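Local atomic coordinates of nitrogen regulatory protein P-II (PDB entry 5D4L), a protein that binds adenine nucleotides and bicarbonate as a trimeric, carboxysome-associated PII-like signalling protein and probably regulates the activity of other proteins. Residues P16-E21 and V103-V108; T45-L50 and M73-V78; S51-H56 and F65-A70. All coordinates share one frame; numbering follows the deposited sequence.

How the interactions relate
All three interactions reach one antiparallel sheet. Interaction 2 is the most buried. It joins strands 43-54 and 71-78 by backbone bonds and apolar packing. Interaction 1 pairs strands 12-25 and 100-111 and is only partly buried. It is richer in charge, with salt bridges both on its more exposed face and at the subunit interface. The two touch, because 12-25 and 71-78 are neighbours: K18 and L20 lie against V78 and A76. Interaction 3 continues strand 43-54 beyond interaction 2 to the periphery, where pairing within the chain is down to a single bridge, beside a turn, a water and a long salt bridge. Residues of the nucleotide site occur in interactions 2 and 3.

Interaction 1 of 3, residues P16-E21 and V103-V108; sequences PLKKLE and VHDIQV
H104 lies alongside K19, and E21 crosses its imidazole at about a right angle. These residues sit on strands 12-25 and 100-111, antiparallel neighbours in the ferredoxin-like fold of PII proteins. The pairs L17-I106 and K19-H104 supply four backbone hydrogen bonds. Both L17-I106 bonds are nearly straight, at 174°.

K19 CE stands 4.1 Å above one face of the H104 ring, offset toward the rim. K19 O lies in the ring plane at its edge, 3.2 Å from H104 CD2. The K19 chain leaves with CG anti to the backbone N (chi1 -166°) and bends at its third torsion. This takes K19 NZ to E21 OE1, a salt bridge of 2.8 Å on the anti side of the carboxylate. The carboxylate plane is turned 63° from the H104 ring. E21 OE2 forms a salt bridge with K19 of the third subunit, and K19 NZ one with E21 of the second, so the charges run round the trimer interface. A leucine at E21 would probably leave two lysine ammonium groups, one from each of two chains, short of a carboxylate partner.

On the same face, I106 CG2 packs 3.7 Å from K19 CB. L17 and V108 cross at about a right angle, with L17 CD1 3.7 Å from V108 CG2. L17 and I106 also rest on A77, a residue that binds AMP and ADP in this protein.

On the other face, L20 and V103 point the same way, L20 CD1 3.8 Å from V103 CG2. L20 also meets V83 and L86 of helix 83-94. K18 bends back at its second torsion to lie beside D105 in a salt bridge whose modelled length is doubtfully short. A water donates to D105 OD1 at 2.9 Å and to L17 O at 2.8 Å.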
# COMPACT_ATOMS: atom_id res chain seq x y z
N PRO A 16 -6.94 5.24 -15.48
CA PRO A 16 -7.14 5.56 -14.07
C PRO A 16 -8.14 4.61 -13.41
O PRO A 16 -9.14 4.26 -14.01
CB PRO A 16 -7.67 6.99 -14.10
CG PRO A 16 -8.38 7.09 -15.41
CD PRO A 16 -7.67 6.16 -16.38
N LEU A 17 -7.86 4.20 -12.19
CA LEU A 17 -8.74 3.35 -11.41
C LEU A 17 -8.66 3.85 -9.98
O LEU A 17 -7.83 4.69 -9.67
CB LEU A 17 -8.33 1.88 -11.48
CG LEU A 17 -8.48 1.10 -12.79
CD1 LEU A 17 -7.83 -0.24 -12.60
CD2 LEU A 17 -9.93 0.90 -13.13
N LYS A 18 -9.52 3.30 -9.12
CA LYS A 18 -9.49 3.54 -7.68
C LYS A 18 -8.92 2.30 -7.01
O LYS A 18 -9.33 1.19 -7.33
CB LYS A 18 -10.89 3.83 -7.14
CG LYS A 18 -11.53 5.10 -7.70
CD LYS A 18 -10.70 6.31 -7.27
CE LYS A 18 -11.40 7.63 -7.47
NZ LYS A 18 -10.49 8.75 -7.12
N LYS A 19 -7.97 2.47 -6.09
CA LYS A 19 -7.47 1.33 -5.34
C LYS A 19 -7.98 1.39 -3.91
O LYS A 19 -7.77 2.37 -3.21
CB LYS A 19 -5.96 1.24 -5.33
CG LYS A 19 -5.46 -0.12 -4.84
CD LYS A 19 -3.97 -0.15 -4.52
CE LYS A 19 -3.70 0.22 -3.09
NZ LYS A 19 -2.23 0.13 -2.74
N LEU A 20 -8.63 0.32 -3.50
CA LEU A 20 -9.23 0.18 -2.20
C LEU A 20 -8.35 -0.71 -1.34
O LEU A 20 -8.01 -1.80 -1.77
CB LEU A 20 -10.63 -0.44 -2.33
CG LEU A 20 -11.93 0.36 -2.45
CD1 LEU A 20 -11.78 1.69 -3.13
CD2 LEU A 20 -12.91 -0.49 -3.24
N GLU A 21 -7.96 -0.22 -0.17
CA GLU A 21 -7.30 -1.05 0.83
C GLU A 21 -8.28 -1.26 1.97
O GLU A 21 -8.60 -0.33 2.70
CB GLU A 21 -6.00 -0.40 1.33
CG GLU A 21 -4.93 -0.27 0.23
CD GLU A 21 -3.67 0.42 0.71
OE1 GLU A 21 -2.63 0.31 0.03
OE2 GLU A 21 -3.70 1.08 1.78
N VAL A 103 -9.31 4.72 0.18
CA VAL A 103 -9.48 4.90 -1.26
C VAL A 103 -8.30 5.69 -1.85
O VAL A 103 -8.02 6.79 -1.38
CB VAL A 103 -10.82 5.63 -1.55
CG1 VAL A 103 -10.98 5.87 -3.04
CG2 VAL A 103 -11.98 4.83 -1.01
N HIS A 104 -7.60 5.13 -2.84
CA HIS A 104 -6.51 5.84 -3.52
C HIS A 104 -6.84 6.07 -5.02
O HIS A 104 -7.63 5.32 -5.60
CB HIS A 104 -5.17 5.08 -3.48
CG HIS A 104 -4.80 4.50 -2.15
ND1 HIS A 104 -3.62 4.82 -1.50
CD2 HIS A 104 -5.39 3.55 -1.39
CE1 HIS A 104 -3.53 4.13 -0.38
NE2 HIS A 104 -4.59 3.35 -0.29
N ASP A 105 -6.19 7.07 -5.62
CA ASP A 105 -6.07 7.15 -7.09
C ASP A 105 -4.85 6.35 -7.56
O ASP A 105 -3.76 6.51 -7.02
CB ASP A 105 -5.90 8.60 -7.57
CG ASP A 105 -7.20 9.39 -7.53
OD1 ASP A 105 -8.26 8.85 -7.87
OD2 ASP A 105 -7.15 10.59 -7.18
N ILE A 106 -5.04 5.47 -8.53
CA ILE A 106 -3.90 4.80 -9.13
C ILE A 106 -4.08 4.76 -10.63
O ILE A 106 -5.13 5.12 -11.14
CB ILE A 106 -3.71 3.36 -8.63
CG1 ILE A 106 -4.84 2.45 -9.10
CG2 ILE A 106 -3.55 3.33 -7.13
CD1 ILE A 106 -4.61 0.97 -8.82
N GLN A 107 -3.03 4.33 -11.32
CA GLN A 107 -3.12 4.08 -12.75
C GLN A 107 -2.56 2.71 -13.04
O GLN A 107 -1.67 2.26 -12.32
CB GLN A 107 -2.38 5.16 -13.54
CG GLN A 107 -2.90 6.57 -13.20
CD GLN A 107 -2.34 7.65 -14.09
OE1 GLN A 107 -1.30 7.47 -14.73
NE2 GLN A 107 -3.03 8.78 -14.16
N VAL A 108 -3.09 2.05 -14.08
CA VAL A 108 -2.58 0.77 -14.52
C VAL A 108 -2.31 0.82 -16.02
O VAL A 108 -3.10 1.35 -16.80
CB VAL A 108 -3.55 -0.40 -14.19
CG1 VAL A 108 -3.71 -0.55 -12.69
CG2 VAL A 108 -4.90 -0.20 -14.83
O HOH W 1 -8.03 7.34 -10.38

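Interaction 2 of 3, residues T45-L50 and M73-V78; sequences TIVGNL and MIIAAV
T45 pairs with I75, and V47 with M73, in an antiparallel ladder between strands 43-54 and 71-78. In PII proteins the T-loop joins these two strands.

Backbone bonds come first. I75 N donates to T45 O at 2.8 Å, almost straight (178°). T45 N returns a bond to I75 O. V47 N and M73 O are 2.8 Å apart, and M73 N answers to V47 O. I75 O also accepts from H56 NE2 of the second subunit, so two donors grip it. I46 CA lies 3.3 Å from M73 O in a CA-H...O contact.

Apolar contacts follow on both faces. V47 CB meets M73 CB at 4.2 Å, and V47 CG2 reaches I75 CD1. L50 CD2 comes obliquely onto M73 CB at 4.0 Å. This face packs against the other two subunits, V47 against its own counterpart in the third. On the opposite face I46 CG1 approaches I74 CG1 at 4.3 Å, and I74 continues onto A32 and L36 of helix 29-39.

One side-chain polar atom is buried here. With chi1 at 53°, T45 OG1 is tucked between the backbone N and the carbonyl carbon, 3.7 Å from I75 CB. T45 binds ADP in this protein, so a buried hydroxyl with no polar partner in this apo model, set against I75, lies at a nucleotide-site residue.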
# COMPACT_ATOMS: atom_id res chain seq x y z
N THR A 45 -6.47 -8.88 -4.21
CA THR A 45 -5.40 -9.62 -3.56
C THR A 45 -5.48 -9.38 -2.07
O THR A 45 -6.14 -8.44 -1.60
CB THR A 45 -4.00 -9.23 -4.09
OG1 THR A 45 -3.84 -7.82 -4.00
CG2 THR A 45 -3.82 -9.64 -5.55
N ILE A 46 -4.84 -10.25 -1.31
CA ILE A 46 -4.95 -10.20 0.13
C ILE A 46 -3.59 -10.27 0.79
O ILE A 46 -2.82 -11.19 0.51
CB ILE A 46 -5.82 -11.32 0.66
CG1 ILE A 46 -7.22 -11.21 0.03
CG2 ILE A 46 -5.87 -11.26 2.21
CD1 ILE A 46 -8.24 -12.12 0.61
N VAL A 47 -3.30 -9.28 1.63
CA VAL A 47 -2.11 -9.28 2.45
C VAL A 47 -2.49 -9.79 3.83
O VAL A 47 -3.39 -9.24 4.46
CB VAL A 47 -1.46 -7.86 2.58
CG1 VAL A 47 -0.11 -7.95 3.29
CG2 VAL A 47 -1.27 -7.19 1.22
N GLY A 48 -1.81 -10.84 4.29
CA GLY A 48 -2.08 -11.39 5.60
C GLY A 48 -1.15 -10.87 6.69
O GLY A 48 -0.25 -10.08 6.43
N ASN A 49 -1.38 -11.31 7.93
CA ASN A 49 -0.53 -10.94 9.07
C ASN A 49 -0.34 -9.45 9.31
O ASN A 49 0.77 -8.99 9.53
CB ASN A 49 0.85 -11.60 8.94
CG ASN A 49 1.00 -12.81 9.87
OD1 ASN A 49 0.94 -12.68 11.10
ND2 ASN A 49 1.19 -13.98 9.28
N LEU A 50 -1.44 -8.71 9.25
CA LEU A 50 -1.46 -7.36 9.78
C LEU A 50 -1.90 -7.40 11.23
O LEU A 50 -2.61 -8.32 11.65
CB LEU A 50 -2.40 -6.45 8.98
CG LEU A 50 -1.87 -5.77 7.72
CD1 LEU A 50 -1.68 -6.76 6.55
CD2 LEU A 50 -2.80 -4.63 7.34
N MET A 73 -5.41 -7.24 4.83
CA MET A 73 -5.74 -6.15 3.96
C MET A 73 -6.20 -6.74 2.65
O MET A 73 -5.48 -7.51 2.02
CB MET A 73 -4.53 -5.23 3.73
CG MET A 73 -4.78 -4.16 2.67
SD MET A 73 -3.34 -3.10 2.40
CE MET A 73 -3.33 -2.21 3.94
N ILE A 74 -7.42 -6.39 2.25
CA ILE A 74 -7.91 -6.76 0.94
C ILE A 74 -7.70 -5.58 -0.02
O ILE A 74 -8.06 -4.44 0.29
CB ILE A 74 -9.38 -7.17 1.01
CG1 ILE A 74 -9.53 -8.26 2.07
CG2 ILE A 74 -9.89 -7.61 -0.35
CD1 ILE A 74 -10.92 -8.83 2.18
N ILE A 75 -7.06 -5.84 -1.15
CA ILE A 75 -6.81 -4.81 -2.15
C ILE A 75 -7.65 -5.06 -3.42
O ILE A 75 -7.54 -6.11 -4.05
CB ILE A 75 -5.29 -4.74 -2.51
CG1 ILE A 75 -4.44 -4.50 -1.25
CG2 ILE A 75 -5.00 -3.66 -3.52
CD1 ILE A 75 -2.93 -4.57 -1.54
N ALA A 76 -8.50 -4.11 -3.78
CA ALA A 76 -9.24 -4.18 -5.03
C ALA A 76 -9.03 -2.92 -5.86
O ALA A 76 -9.20 -1.80 -5.36
CB ALA A 76 -10.68 -4.38 -4.77
N ALA A 77 -8.64 -3.09 -7.12
CA ALA A 77 -8.56 -1.99 -8.06
C ALA A 77 -9.84 -1.98 -8.90
O ALA A 77 -10.18 -2.97 -9.54
CB ALA A 77 -7.35 -2.11 -8.93
N VAL A 78 -10.50 -0.84 -8.92
CA VAL A 78 -11.92 -0.75 -9.19
C VAL A 78 -12.22 0.54 -9.97
O VAL A 78 -11.60 1.57 -9.70
CB VAL A 78 -12.66 -0.84 -7.81
CG1 VAL A 78 -13.48 0.39 -7.49
CG2 VAL A 78 -13.44 -2.12 -7.68

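Interaction 3 of 3, residues S51-H56 and F65-A70; sequences SGKGSH and FNEDDA
F65 and G54 form a single antiparallel bridge where strand 43-54 runs out, at the base of the T-loop of the PII fold. F65 O accepts from G54 N at 3.0 Å, and F65 N bonds back to G54 O at 3.2 Å.

The F65 side chain points toward strand 43-54. Its CG is anti to its own carbonyl carbon (chi1 -63°). F65 CB lies 3.9 Å from G52 C, and the ring runs on toward H56. H56 ND1 sits near the plane of the phenyl ring, at its edge, 4.0 Å from F65 CE2. H56 NE2 is held by I75 O of the third subunit. The absence of a side chain at G52 matters, since a CB there would press on F65 CD2. F65 also reaches S98 and G99. These two, G52 and H56 all bind ADP in this protein, so the phenyl ring packs among residues of the nucleotide site.

N66 opens a type I beta turn that ends at D69.

E67 runs beside K53, pointing the same way. K53 is bent at its last torsion, and its NZ comes 3.4 Å from E67 CD. The salt bridge is long, 3.7 Å from K53 NZ to E67 OE2.

D68 N gives a weak bond to N66 OD1. D69 N bonds to N66 O, and D69 OD2 accepts from N66 N, which lies above the carboxylate plane.

Beyond the turn, A70 bonds through its backbone to G26. A water lies between turn and strand: it accepts from G52 N at 3.0 Å and lies 2.8 Å from N66 O and 2.6 Å from D69 O.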
# COMPACT_ATOMS: atom_id res chain seq x y z
N SER A 51 -1.46 -6.41 11.99
CA SER A 51 -1.97 -6.16 13.32
C SER A 51 -2.22 -4.67 13.40
O SER A 51 -1.93 -3.94 12.46
CB SER A 51 -0.98 -6.60 14.39
OG SER A 51 0.26 -5.95 14.20
N GLY A 52 -2.77 -4.21 14.51
CA GLY A 52 -3.17 -2.82 14.54
C GLY A 52 -3.55 -2.36 15.90
O GLY A 52 -3.56 -3.13 16.86
N LYS A 53 -3.89 -1.09 15.98
CA LYS A 53 -4.27 -0.49 17.23
C LYS A 53 -5.03 0.79 16.97
O LYS A 53 -4.58 1.61 16.17
CB LYS A 53 -3.04 -0.21 18.08
CG LYS A 53 -3.33 -0.04 19.57
CD LYS A 53 -2.24 0.76 20.25
CE LYS A 53 -2.40 0.70 21.76
NZ LYS A 53 -2.07 -0.68 22.23
N GLY A 54 -6.16 0.97 17.63
CA GLY A 54 -6.84 2.26 17.66
C GLY A 54 -7.65 2.61 16.42
O GLY A 54 -8.01 1.74 15.63
N SER A 55 -7.94 3.90 16.27
CA SER A 55 -8.77 4.37 15.16
C SER A 55 -7.91 4.68 13.95
O SER A 55 -6.85 5.31 14.06
CB SER A 55 -9.56 5.62 15.56
OG SER A 55 -10.40 6.04 14.50
N HIS A 56 -8.38 4.25 12.79
CA HIS A 56 -7.55 4.33 11.60
C HIS A 56 -8.14 5.28 10.58
O HIS A 56 -8.13 4.98 9.38
CB HIS A 56 -7.34 2.94 11.01
CG HIS A 56 -5.99 2.73 10.41
ND1 HIS A 56 -5.65 1.60 9.69
CD2 HIS A 56 -4.88 3.51 10.42
CE1 HIS A 56 -4.39 1.70 9.28
NE2 HIS A 56 -3.90 2.85 9.71
N PHE A 65 -9.29 -1.15 16.37
CA PHE A 65 -8.50 -2.36 16.40
C PHE A 65 -7.86 -2.51 17.78
O PHE A 65 -7.55 -1.51 18.43
CB PHE A 65 -7.37 -2.33 15.35
CG PHE A 65 -7.83 -2.26 13.92
CD1 PHE A 65 -8.82 -3.10 13.45
CD2 PHE A 65 -7.22 -1.37 13.04
CE1 PHE A 65 -9.23 -3.04 12.10
CE2 PHE A 65 -7.61 -1.31 11.69
CZ PHE A 65 -8.61 -2.15 11.22
N ASN A 66 -7.61 -3.73 18.21
CA ASN A 66 -6.67 -3.85 19.31
C ASN A 66 -5.65 -4.94 19.07
O ASN A 66 -5.66 -5.60 18.03
CB ASN A 66 -7.40 -4.07 20.64
CG ASN A 66 -8.28 -5.28 20.64
OD1 ASN A 66 -7.90 -6.35 20.16
ND2 ASN A 66 -9.47 -5.13 21.19
N GLU A 67 -4.79 -5.12 20.06
CA GLU A 67 -3.57 -5.88 19.92
C GLU A 67 -3.76 -7.37 19.71
O GLU A 67 -2.80 -8.06 19.38
CB GLU A 67 -2.68 -5.64 21.15
CG GLU A 67 -2.27 -4.17 21.30
CD GLU A 67 -1.11 -3.96 22.26
OE1 GLU A 67 0.02 -3.72 21.78
OE2 GLU A 67 -1.34 -4.04 23.49
N ASP A 68 -4.96 -7.89 19.87
CA ASP A 68 -5.09 -9.30 19.54
C ASP A 68 -5.99 -9.52 18.33
O ASP A 68 -6.58 -10.59 18.15
CB ASP A 68 -5.58 -10.10 20.76
CG ASP A 68 -6.87 -9.60 21.34
OD1 ASP A 68 -7.70 -9.06 20.57
OD2 ASP A 68 -7.06 -9.75 22.57
N ASP A 69 -6.09 -8.51 17.48
CA ASP A 69 -6.74 -8.68 16.19
C ASP A 69 -5.75 -9.20 15.15
O ASP A 69 -4.67 -8.62 14.96
CB ASP A 69 -7.33 -7.36 15.71
CG ASP A 69 -8.56 -6.95 16.47
OD1 ASP A 69 -9.33 -7.84 16.93
OD2 ASP A 69 -8.78 -5.73 16.58
N ALA A 70 -6.11 -10.29 14.49
CA ALA A 70 -5.35 -10.78 13.34
C ALA A 70 -5.97 -10.14 12.12
O ALA A 70 -7.04 -10.56 11.68
CB ALA A 70 -5.40 -12.29 13.24
O HOH W 2 -3.72 -6.54 16.23